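Local structure of putative dehydrogenase (Amycolatopsis orientalis, 5A9T) at residues G236-N241 with G278-S284; P7-A11 with A61-V67; F185-A189 with F202-A206; G97-N103 with E163-L169. The protein catalyses the NADPH-dependent, stereoselective reduction of imines to amines, as a two-domain imine reductase found as a dimer. All coordinates share one frame; numbering follows the deposited sequence. Where two conformers were deposited one is given.

Contact 1. Residues G236-N241 with G278-S284; sequences GSLEMN and GESSYYS. With YLG ((1R)-1-methyl-1,2,3,4-tetrahydroisoquinoline), chain B.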
# COMPACT_ATOMS: atom_id res chain seq x y z
N GLY A 236 -14.31 0.26 16.30
CA GLY A 236 -13.01 0.95 16.39
C GLY A 236 -13.07 2.33 15.82
O GLY A 236 -13.51 2.49 14.68
N SER A 237 -12.70 3.38 16.56
CA SER A 237 -12.94 4.68 16.15
C SER A 237 -11.66 5.36 15.63
O SER A 237 -10.55 4.94 15.88
CB SER A 237 -13.42 5.57 17.31
OG SER A 237 -12.38 5.76 18.29
N LEU A 238 -11.88 6.45 14.91
CA LEU A 238 -10.83 7.26 14.40
C LEU A 238 -9.96 7.75 15.54
O LEU A 238 -8.73 7.70 15.45
CB LEU A 238 -11.41 8.37 13.56
CG LEU A 238 -10.42 9.29 12.84
CD1 LEU A 238 -11.01 9.79 11.54
CD2 LEU A 238 -9.96 10.45 13.71
N GLU A 239 -10.59 8.30 16.59
CA GLU A 239 -9.72 8.76 17.67
C GLU A 239 -8.90 7.66 18.31
O GLU A 239 -7.75 7.91 18.82
CB GLU A 239 -10.60 9.58 18.64
CG GLU A 239 -11.53 8.74 19.49
CD GLU A 239 -12.69 9.54 20.17
OE1 GLU A 239 -12.71 10.79 20.10
OE2 GLU A 239 -13.61 8.88 20.70
N MET A 240 -9.27 6.38 18.39
CA MET A 240 -8.47 5.31 18.89
C MET A 240 -7.16 5.14 18.11
O MET A 240 -6.15 4.79 18.62
CB MET A 240 -9.20 4.00 18.99
CG MET A 240 -10.28 4.03 20.08
SD MET A 240 -11.47 2.69 19.87
CE MET A 240 -10.40 1.29 19.95
N ASN A 241 -7.23 5.41 16.85
CA ASN A 241 -6.07 5.40 15.94
C ASN A 241 -5.11 6.51 16.18
O ASN A 241 -3.90 6.31 15.87
CB ASN A 241 -6.56 5.33 14.48
CG ASN A 241 -7.17 4.02 14.13
OD1 ASN A 241 -8.44 3.88 14.21
ND2 ASN A 241 -6.41 3.07 13.86
N GLY A 278 -14.19 12.11 15.33
CA GLY A 278 -13.49 11.22 16.20
C GLY A 278 -14.13 9.90 16.59
O GLY A 278 -13.43 8.93 16.83
N GLU A 279 -15.47 9.89 16.75
CA GLU A 279 -16.13 8.64 17.13
C GLU A 279 -16.65 7.82 15.96
O GLU A 279 -17.23 6.72 16.18
CB GLU A 279 -17.39 9.00 18.01
CG GLU A 279 -16.95 9.86 19.21
CD GLU A 279 -18.12 10.20 20.15
OE1 GLU A 279 -19.02 9.38 20.28
OE2 GLU A 279 -18.10 11.29 20.77
N SER A 280 -16.41 8.34 14.75
CA SER A 280 -16.65 7.58 13.53
C SER A 280 -15.51 6.62 13.27
O SER A 280 -14.50 6.64 13.97
CB SER A 280 -16.82 8.52 12.37
OG SER A 280 -17.93 9.35 12.56
N SER A 281 -15.60 5.80 12.19
CA SER A 281 -14.47 4.90 11.93
C SER A 281 -13.32 5.70 11.27
O SER A 281 -13.50 6.84 10.86
CB SER A 281 -14.94 3.83 10.93
OG SER A 281 -15.11 4.45 9.63
N TYR A 282 -12.19 5.04 11.17
CA TYR A 282 -10.98 5.63 10.60
C TYR A 282 -11.28 6.22 9.25
O TYR A 282 -10.83 7.27 8.85
CB TYR A 282 -9.92 4.53 10.48
CG TYR A 282 -8.63 5.11 9.92
CD1 TYR A 282 -8.39 5.24 8.56
CD2 TYR A 282 -7.62 5.51 10.79
CE1 TYR A 282 -7.26 5.84 8.08
CE2 TYR A 282 -6.48 6.06 10.32
CZ TYR A 282 -6.30 6.31 8.96
OH TYR A 282 -5.12 6.88 8.53
N TYR A 283 -12.06 5.46 8.45
CA TYR A 283 -12.28 5.73 7.02
C TYR A 283 -13.05 7.00 6.77
O TYR A 283 -12.99 7.55 5.70
CB TYR A 283 -12.96 4.50 6.37
CG TYR A 283 -12.22 3.26 6.70
CD1 TYR A 283 -10.97 2.97 6.12
CD2 TYR A 283 -12.64 2.40 7.72
CE1 TYR A 283 -10.23 1.88 6.54
CE2 TYR A 283 -11.87 1.30 8.12
CZ TYR A 283 -10.68 1.07 7.54
OH TYR A 283 -9.94 -0.00 7.90
N SER A 284 -13.73 7.54 7.83
CA SER A 284 -14.38 8.81 7.74
C SER A 284 -13.46 10.01 7.41
O SER A 284 -13.95 11.02 6.92
CB SER A 284 -15.15 9.12 9.00
OG SER A 284 -14.27 9.40 10.08
C4 YLG B . -4.15 0.14 11.82
C14 YLG B . -5.00 0.81 10.95
C5 YLG B . -6.42 0.77 10.98
C6 YLG B . -7.26 1.40 10.11
C11 YLG B . -6.59 2.14 9.16
C8 YLG B . -7.87 -1.25 11.32
C10 YLG B . -7.15 -0.04 11.97
C12 YLG B . -5.18 2.22 9.09
C13 YLG B . -4.33 1.58 9.99
N2 YLG B . -6.21 -0.47 13.02
C3 YLG B . -4.88 -0.94 12.71
O HOH W 1 -11.90 2.38 12.39

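Contact 2. Residues P7-A11 with A61-V67; sequences PVTVA and ASRLLVV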
# COMPACT_ATOMS: atom_id res chain seq x y z
N PRO A 7 -2.75 -1.03 -40.85
CA PRO A 7 -1.90 0.11 -40.76
C PRO A 7 -2.20 0.88 -39.41
O PRO A 7 -3.34 0.95 -38.96
CB PRO A 7 -2.34 0.97 -41.96
CG PRO A 7 -3.70 0.58 -42.22
CD PRO A 7 -3.77 -0.89 -41.94
N VAL A 8 -1.15 1.40 -38.80
CA VAL A 8 -1.30 2.22 -37.64
C VAL A 8 -0.29 3.35 -37.75
O VAL A 8 0.83 3.10 -38.23
CB VAL A 8 -1.00 1.46 -36.33
CG1 VAL A 8 -1.23 2.43 -35.16
CG2 VAL A 8 -1.78 0.19 -36.25
N THR A 9 -0.62 4.56 -37.35
CA THR A 9 0.29 5.63 -37.28
C THR A 9 0.60 5.91 -35.82
O THR A 9 -0.33 6.01 -35.00
CB THR A 9 -0.29 6.86 -37.94
OG1 THR A 9 -0.38 6.66 -39.36
CG2 THR A 9 0.55 8.09 -37.72
N VAL A 10 1.86 6.19 -35.50
CA VAL A 10 2.26 6.71 -34.19
C VAL A 10 2.82 8.09 -34.38
O VAL A 10 3.81 8.29 -35.13
CB VAL A 10 3.28 5.78 -33.54
CG1 VAL A 10 3.75 6.40 -32.21
CG2 VAL A 10 2.74 4.40 -33.33
N ALA A 11 2.21 9.09 -33.76
CA ALA A 11 2.67 10.43 -33.74
C ALA A 11 3.27 10.81 -32.41
O ALA A 11 2.59 10.87 -31.39
CB ALA A 11 1.53 11.39 -34.06
N ALA A 61 -2.13 7.93 -43.63
CA ALA A 61 -1.62 6.58 -43.82
C ALA A 61 -2.51 5.51 -43.18
O ALA A 61 -2.45 4.33 -43.54
CB ALA A 61 -0.21 6.41 -43.29
N SER A 62 -3.23 5.91 -42.12
CA SER A 62 -3.88 4.97 -41.23
C SER A 62 -5.18 5.54 -40.73
O SER A 62 -5.29 6.71 -40.56
CB SER A 62 -3.00 4.60 -39.99
OG SER A 62 -1.64 4.38 -40.38
N ARG A 63 -6.14 4.65 -40.42
CA ARG A 63 -7.33 5.09 -39.72
C ARG A 63 -7.00 5.29 -38.21
O ARG A 63 -7.45 6.27 -37.60
CB ARG A 63 -8.48 4.14 -39.88
CG ARG A 63 -9.69 4.40 -38.98
CD ARG A 63 -10.88 3.52 -39.37
NE ARG A 63 -11.92 3.43 -38.30
CZ ARG A 63 -12.79 4.36 -38.01
NH1 ARG A 63 -12.82 5.55 -38.61
NH2 ARG A 63 -13.72 4.22 -37.08
N LEU A 64 -6.22 4.35 -37.66
CA LEU A 64 -5.85 4.38 -36.23
C LEU A 64 -4.60 5.20 -36.03
O LEU A 64 -3.53 4.89 -36.57
CB LEU A 64 -5.63 2.94 -35.73
CG LEU A 64 -5.20 2.91 -34.23
CD1 LEU A 64 -6.25 3.46 -33.35
CD2 LEU A 64 -4.85 1.48 -33.90
N LEU A 65 -4.77 6.31 -35.31
CA LEU A 65 -3.70 7.29 -35.03
C LEU A 65 -3.44 7.22 -33.53
O LEU A 65 -4.27 7.65 -32.74
CB LEU A 65 -4.08 8.68 -35.41
CG LEU A 65 -4.69 8.79 -36.82
CD1 LEU A 65 -5.31 10.19 -37.05
CD2 LEU A 65 -3.74 8.41 -37.97
N VAL A 66 -2.29 6.69 -33.14
CA VAL A 66 -1.83 6.61 -31.75
C VAL A 66 -0.97 7.77 -31.41
O VAL A 66 0.07 7.97 -32.14
CB VAL A 66 -1.09 5.29 -31.53
CG1 VAL A 66 -0.56 5.20 -30.11
CG2 VAL A 66 -2.02 4.10 -31.71
N VAL A 67 -1.42 8.70 -30.57
CA VAL A 67 -0.76 9.98 -30.37
C VAL A 67 -0.08 9.94 -28.98
O VAL A 67 -0.76 9.66 -27.98
CB VAL A 67 -1.71 11.11 -30.55
CG1 VAL A 67 -0.98 12.44 -30.34
CG2 VAL A 67 -2.34 11.12 -31.91
O HOH W 2 -5.74 2.03 -39.43
O HOH W 3 0.55 3.02 -41.57

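Contact 3. Residues F185-A189 with F202-A206; sequences FLHAA and FTKLA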
# COMPACT_ATOMS: atom_id res chain seq x y z
N PHE A 185 5.94 2.05 3.17
CA PHE A 185 6.90 0.97 3.16
C PHE A 185 8.29 1.42 3.59
O PHE A 185 8.97 0.71 4.33
CB PHE A 185 6.94 0.26 1.80
CG PHE A 185 8.08 -0.68 1.71
CD1 PHE A 185 7.96 -1.98 2.26
CD2 PHE A 185 9.29 -0.32 1.16
CE1 PHE A 185 9.06 -2.83 2.28
CE2 PHE A 185 10.36 -1.20 1.16
CZ PHE A 185 10.28 -2.41 1.76
N LEU A 186 8.74 2.55 3.06
CA LEU A 186 10.10 3.00 3.36
C LEU A 186 10.24 3.41 4.81
O LEU A 186 11.28 3.14 5.43
CB LEU A 186 10.46 4.20 2.43
CG LEU A 186 10.62 3.77 1.00
CD1 LEU A 186 10.76 5.01 0.11
CD2 LEU A 186 11.74 2.80 0.69
N HIS A 187 9.20 3.98 5.43
CA HIS A 187 9.26 4.28 6.84
C HIS A 187 9.36 2.98 7.69
O HIS A 187 10.16 2.88 8.64
CB HIS A 187 8.05 5.13 7.31
CG HIS A 187 8.21 5.58 8.70
ND1 HIS A 187 7.58 5.03 9.79
CD2 HIS A 187 9.06 6.53 9.16
CE1 HIS A 187 8.04 5.65 10.88
NE2 HIS A 187 8.95 6.51 10.51
N ALA A 188 8.55 2.00 7.30
CA ALA A 188 8.60 0.69 7.89
C ALA A 188 9.98 0.04 7.77
O ALA A 188 10.51 -0.56 8.72
CB ALA A 188 7.56 -0.17 7.29
N ALA A 189 10.57 0.13 6.58
CA ALA A 189 11.89 -0.39 6.31
C ALA A 189 12.93 0.31 7.16
O ALA A 189 13.85 -0.32 7.67
CB ALA A 189 12.18 -0.38 4.82
N PHE A 202 12.77 -7.80 4.82
CA PHE A 202 11.52 -7.22 5.39
C PHE A 202 10.39 -7.45 4.32
O PHE A 202 9.21 -7.73 4.67
CB PHE A 202 11.67 -5.78 5.69
CG PHE A 202 10.46 -5.09 6.23
CD1 PHE A 202 9.77 -5.60 7.34
CD2 PHE A 202 9.97 -3.97 5.64
CE1 PHE A 202 8.66 -4.92 7.83
CE2 PHE A 202 8.83 -3.31 6.15
CZ PHE A 202 8.19 -3.82 7.23
N THR A 203 10.69 -7.33 3.03
CA THR A 203 9.61 -7.54 2.03
C THR A 203 8.88 -8.86 2.02
O THR A 203 7.74 -9.01 1.62
CB THR A 203 10.07 -7.32 0.56
OG1 THR A 203 10.96 -8.46 0.22
CG2 THR A 203 10.71 -6.04 0.40
N LYS A 204 9.57 -9.91 2.49
CA LYS A 204 8.91 -11.26 2.65
C LYS A 204 7.66 -11.19 3.49
O LYS A 204 6.62 -11.74 3.11
CB LYS A 204 9.92 -12.25 3.26
CG LYS A 204 11.11 -12.47 2.34
CD LYS A 204 12.15 -13.40 3.01
CE LYS A 204 13.29 -13.63 2.11
NZ LYS A 204 14.20 -14.54 2.80
N LEU A 205 7.70 -10.47 4.59
CA LEU A 205 6.50 -10.32 5.35
C LEU A 205 5.69 -9.06 4.91
O LEU A 205 4.48 -9.13 4.78
CB LEU A 205 6.80 -10.25 6.83
CG LEU A 205 7.11 -11.62 7.43
CD1 LEU A 205 7.68 -11.43 8.80
CD2 LEU A 205 5.89 -12.46 7.57
N ALA A 206 6.34 -7.98 4.56
CA ALA A 206 5.62 -6.74 4.31
C ALA A 206 4.86 -6.76 2.97
O ALA A 206 3.76 -6.21 2.91
CB ALA A 206 6.56 -5.54 4.39

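Contact 4. Residues G97-N103 with E163-L169; sequences GTPKEAN and EAGLAVL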
# COMPACT_ATOMS: atom_id res chain seq x y z
N GLY A 97 -2.66 15.56 -20.31
CA GLY A 97 -2.08 16.01 -18.97
C GLY A 97 -3.08 15.88 -17.84
O GLY A 97 -2.70 15.43 -16.65
N THR A 98 -4.33 16.27 -18.10
CA THR A 98 -5.39 16.33 -17.13
C THR A 98 -6.74 15.87 -17.58
O THR A 98 -6.98 15.79 -18.81
CB THR A 98 -5.63 17.79 -16.65
OG1 THR A 98 -6.15 18.55 -17.76
CG2 THR A 98 -4.34 18.46 -16.15
N PRO A 99 -7.71 15.63 -16.73
CA PRO A 99 -9.01 15.26 -17.19
C PRO A 99 -9.67 16.32 -18.06
O PRO A 99 -10.27 16.00 -19.11
CB PRO A 99 -9.84 14.99 -15.92
CG PRO A 99 -8.80 14.59 -14.95
CD PRO A 99 -7.61 15.40 -15.23
N LYS A 100 -9.51 17.57 -17.74
CA LYS A 100 -10.15 18.64 -18.52
C LYS A 100 -9.54 18.63 -19.92
O LYS A 100 -10.34 18.83 -20.90
CB LYS A 100 -9.92 20.01 -17.79
CG LYS A 100 -9.87 21.29 -18.62
N GLU A 101 -8.23 18.39 -20.08
CA GLU A 101 -7.54 18.38 -21.37
C GLU A 101 -8.02 17.20 -22.20
O GLU A 101 -8.38 17.33 -23.38
CB GLU A 101 -6.05 18.26 -21.20
CG GLU A 101 -5.30 19.49 -20.71
CD GLU A 101 -3.80 19.26 -20.73
OE1 GLU A 101 -3.30 18.13 -21.00
OE2 GLU A 101 -3.06 20.17 -20.47
N ALA A 102 -8.19 16.07 -21.59
CA ALA A 102 -8.89 14.93 -22.29
C ALA A 102 -10.24 15.28 -22.81
O ALA A 102 -10.53 14.92 -23.97
CB ALA A 102 -8.98 13.68 -21.38
N ASN A 103 -11.10 15.91 -22.02
CA ASN A 103 -12.42 16.31 -22.44
C ASN A 103 -12.38 17.31 -23.58
O ASN A 103 -13.27 17.24 -24.50
CB ASN A 103 -13.12 16.89 -21.24
CG ASN A 103 -14.01 15.88 -20.67
OD1 ASN A 103 -15.09 15.68 -21.19
ND2 ASN A 103 -13.50 15.05 -19.83
N GLU A 163 -16.63 8.85 -20.26
CA GLU A 163 -16.13 10.15 -19.99
C GLU A 163 -14.66 10.23 -20.33
O GLU A 163 -13.84 9.43 -19.81
CB GLU A 163 -16.35 10.48 -18.49
CG GLU A 163 -15.92 11.91 -18.07
CD GLU A 163 -15.98 12.14 -16.55
OE1 GLU A 163 -16.71 11.44 -15.81
OE2 GLU A 163 -15.28 13.03 -16.07
N ALA A 164 -14.25 11.17 -21.14
CA ALA A 164 -12.96 11.18 -21.70
C ALA A 164 -11.80 11.26 -20.62
O ALA A 164 -10.73 10.67 -20.77
CB ALA A 164 -12.80 12.29 -22.74
N GLY A 165 -12.07 12.00 -19.55
CA GLY A 165 -11.05 12.23 -18.52
C GLY A 165 -10.90 11.07 -17.51
O GLY A 165 -10.04 11.24 -16.61
N LEU A 166 -11.64 9.99 -17.53
CA LEU A 166 -11.59 8.92 -16.49
C LEU A 166 -10.21 8.24 -16.45
O LEU A 166 -9.65 7.99 -15.36
CB LEU A 166 -12.63 7.86 -16.57
CG LEU A 166 -14.05 8.28 -16.33
CD1 LEU A 166 -14.93 7.18 -16.83
CD2 LEU A 166 -14.29 8.48 -14.80
N ALA A 167 -9.58 7.98 -17.62
CA ALA A 167 -8.26 7.34 -17.53
C ALA A 167 -7.24 8.17 -16.92
O ALA A 167 -6.49 7.62 -16.03
CB ALA A 167 -7.82 6.92 -18.97
N VAL A 168 -7.12 9.45 -17.21
CA VAL A 168 -6.11 10.36 -16.58
C VAL A 168 -6.47 10.44 -15.10
O VAL A 168 -5.56 10.49 -14.27
CB VAL A 168 -6.03 11.82 -17.13
CG1 VAL A 168 -4.96 12.66 -16.38
CG2 VAL A 168 -5.62 11.82 -18.58
N LEU A 169 -7.75 10.51 -14.78
CA LEU A 169 -8.12 10.67 -13.36
C LEU A 169 -7.70 9.38 -12.62
O LEU A 169 -7.16 9.49 -11.48
CB LEU A 169 -9.57 10.92 -13.23
CG LEU A 169 -10.14 11.13 -11.84
CD1 LEU A 169 -9.47 12.29 -11.16
CD2 LEU A 169 -11.64 11.31 -11.90

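Contact 1. Residues G236-N241 with G278-S284
Leu-238 N donates to Ser-280 O over 2.8 Å, almost in line with the carbonyl, whereas Glu-239 N meets Gly-278 O in the carbonyl plane, on a lone pair, at 2.9 Å; the two bonds fasten the start of helix 238-255 to the loop 278-281. Both N-H groups belong to the first helical turn, and the loop carbonyls supply the acceptors that no preceding turn can. Ser-237, the N-cap, adds a third acceptor: its OG lies between the backbone N and the carbonyl carbon (chi1 67°) and accepts from Met-240 N. Ser-237 and Met-240 form a capping box, with a weak return bond from Ser-237 N to Met-240 SD. A water links the two segments, donating to Gly-236 O and accepting from Tyr-282 N.

In van der Waals contact, Leu-238 lays CD1 against Ser-284 OG, 3.6 Å, and the Tyr-282 carbonyl; its apolar neighbours are Ala-272 and Val-273 of helix 260-274. Glu-239 folds its CG to within 3.3 Å of Gly-278 O.

The Tyr-282 ring carries the contact to the ligand: C11 of the bound tetrahydroisoquinoline lies over the ring centre at 3.6 Å, and Asn-241 CB touches the ring edge in its plane. Tyr-282 OH is hydrogen-bonded to Asn-183 ND2 of the second subunit. A serine in place of Tyr-282 would probably deprive the ligand of this aromatic floor and leave that asparagine without its hydroxyl partner. With Tyr-283 and Asn-241 also at the ligand, the arrangement is the capped helix start that forms a wall of the amine-binding pocket at the dimer interface.

Contact 2. Residues P7-A11 with A61-V67
Thr-9 pairs with strand 64-67 through both of its backbone polar atoms: its N donates to Leu-64 O at 3.0 Å and its O accepts from Val-66 N at 2.8 Å. Ala-11 N then reaches Val-66 O at 2.9 Å, completing the staggered bonding of two parallel strands. Near Pro-7 a water stands in for direct pairing, donating to Pro-7 O and accepting from Leu-64 N.

One side-chain polar pair joins the strand to the loop before 64-67. Thr-9 OG1 and Ser-62 OG approach to 2.8 Å, and each has further company, Ala-58 O for the threonine and a second water for the serine.

The apolar contacts fall on two faces. On one, Val-8 CG1 lies 3.9 Å from Leu-64 CD2 and equally close to Val-66 CG2, with Leu-24 of helix 15-26 on Val-8 and Leu-20 on Val-66. On the other, Leu-65 CD2 packs on Thr-9 CB at 3.8 Å, and Val-67 flanks Ala-11.

Strand 7-11 leads straight into Leu-13 and Gly-14, which bind NADP(+), as in the Rossmann fold. The regular backbone bonds satisfy buried N-H and C=O groups between aliphatic faces, while a water replaces the direct bond between Pro-7 O and Leu-64 N.

Contact 3. Residues F185-A189 with F202-A206
The rings of Phe-185 and Phe-202 lie near parallel, their planes 26° apart, but are slid so far past each other that they barely overlap; the centroids stand 5.8 Å apart. The closest approach is at the rims, Phe-185 CE1 to Phe-202 CD2 at 3.7 Å, so this is dispersion contact between displaced rings rather than a full stack. One face of Phe-202 is covered by Ala-206 CB from the next turn of its own helix, set toward the rim. The same methyl touches the edge of Phe-185, close to the plane of that ring, with CE1 to Ala-206 CB at 4.2 Å, and thereby bridges the two aromatics.

Around the rings, small groups make room for them. Ala-188 CB comes obliquely against Phe-202 CE2 at 3.6 Å, and Ala-189 follows beside it. Thr-203 CG2 reaches Phe-185 CZ at 3.9 Å, while the hydroxyl of Thr-203 is turned back to Ala-200 O. With CG anti to the backbone N (chi1 178°), Phe-202 projects its ring across to Ala-188. Shortening Phe-202 to an alanine would probably open a gap beside Ala-188 and leave Phe-185 CE1 without its aromatic neighbour.

The local axes run 11.4 Å apart at 128°, a separation that these two rings span. Helix 166-193 and helix 199-228 follow each other in the chain, and the second subunit closes around their contact: its Tyr-170 ring meets Phe-202, its Ile-219 packs on Phe-185, and its Ala-223 on Thr-203.

Contact 4. Residues G97-N103 with E163-L169
Pro-99 packs against Gly-165 where the N-capped start of helix 99-111, in the Rossmann-type domain, meets the type I turn 163-166 that opens helix 166-193, the long helix running on into the C-terminal domain. The proline ring lies with CB 3.8 Å from Gly-165 O and with CG 4.1 Å from Leu-169 CB, crossing the leucine side chain at about a right angle. Lacking a side chain, Gly-165 lets the two backbones close until their CA atoms are 3.9 Å apart; a CB there would run into Pro-99 CB. One turn on, the alanines interlock: Ala-102 CB sits 3.5 Å from Ala-164 O, and Ala-164 CB answers against Ala-102 O at 3.7 Å. In one of its two modelled conformers, Val-168 lays CG1 against Gly-97 O and Thr-98 CA; the second conformer makes this contact less certain.

The second shell fixes both partners. Ser-138 OG bonds to Ala-164 O and to Ala-167 N, pinning the turn to strand 134-139, while Asp-118 of strand 115-121 lies against Ala-102 and Val-168. The second subunit adds a hydrogen bond from His-247 NE2 to Gly-97 O.

The helix start is held by its own residues. Thr-98, at the N-cap, accepts with its OG1 from Glu-101 N at 3.1 Å. The carboxylate of Glu-101 bends back in turn, and its OE1 accepts from Gly-97 N at 2.7 Å, met nearly along the C-O axis though bent at the hydrogen (135°).

In the fold
The four contacts trace the chain from the nucleotide-binding domain to the helical one. Contact 2 lies in the middle of the sheet, and contact 4, about 21 Å away centre to centre, sits where that domain passes into helix 166-193. The same helix carries contact 3, about 34 Å from contact 4 between centres. Contact 1 holds residues of the amine pocket; contact 3 lies about 25 Å from it between centres, with the Phe-185 side chain about 10 Å from a bound amine. Contacts 1 and 2 are about 52 Å apart between centres, on opposite sides of the chain's centre. Contacts 1, 3 and 4 all touch the second subunit, whereas contact 2 does not.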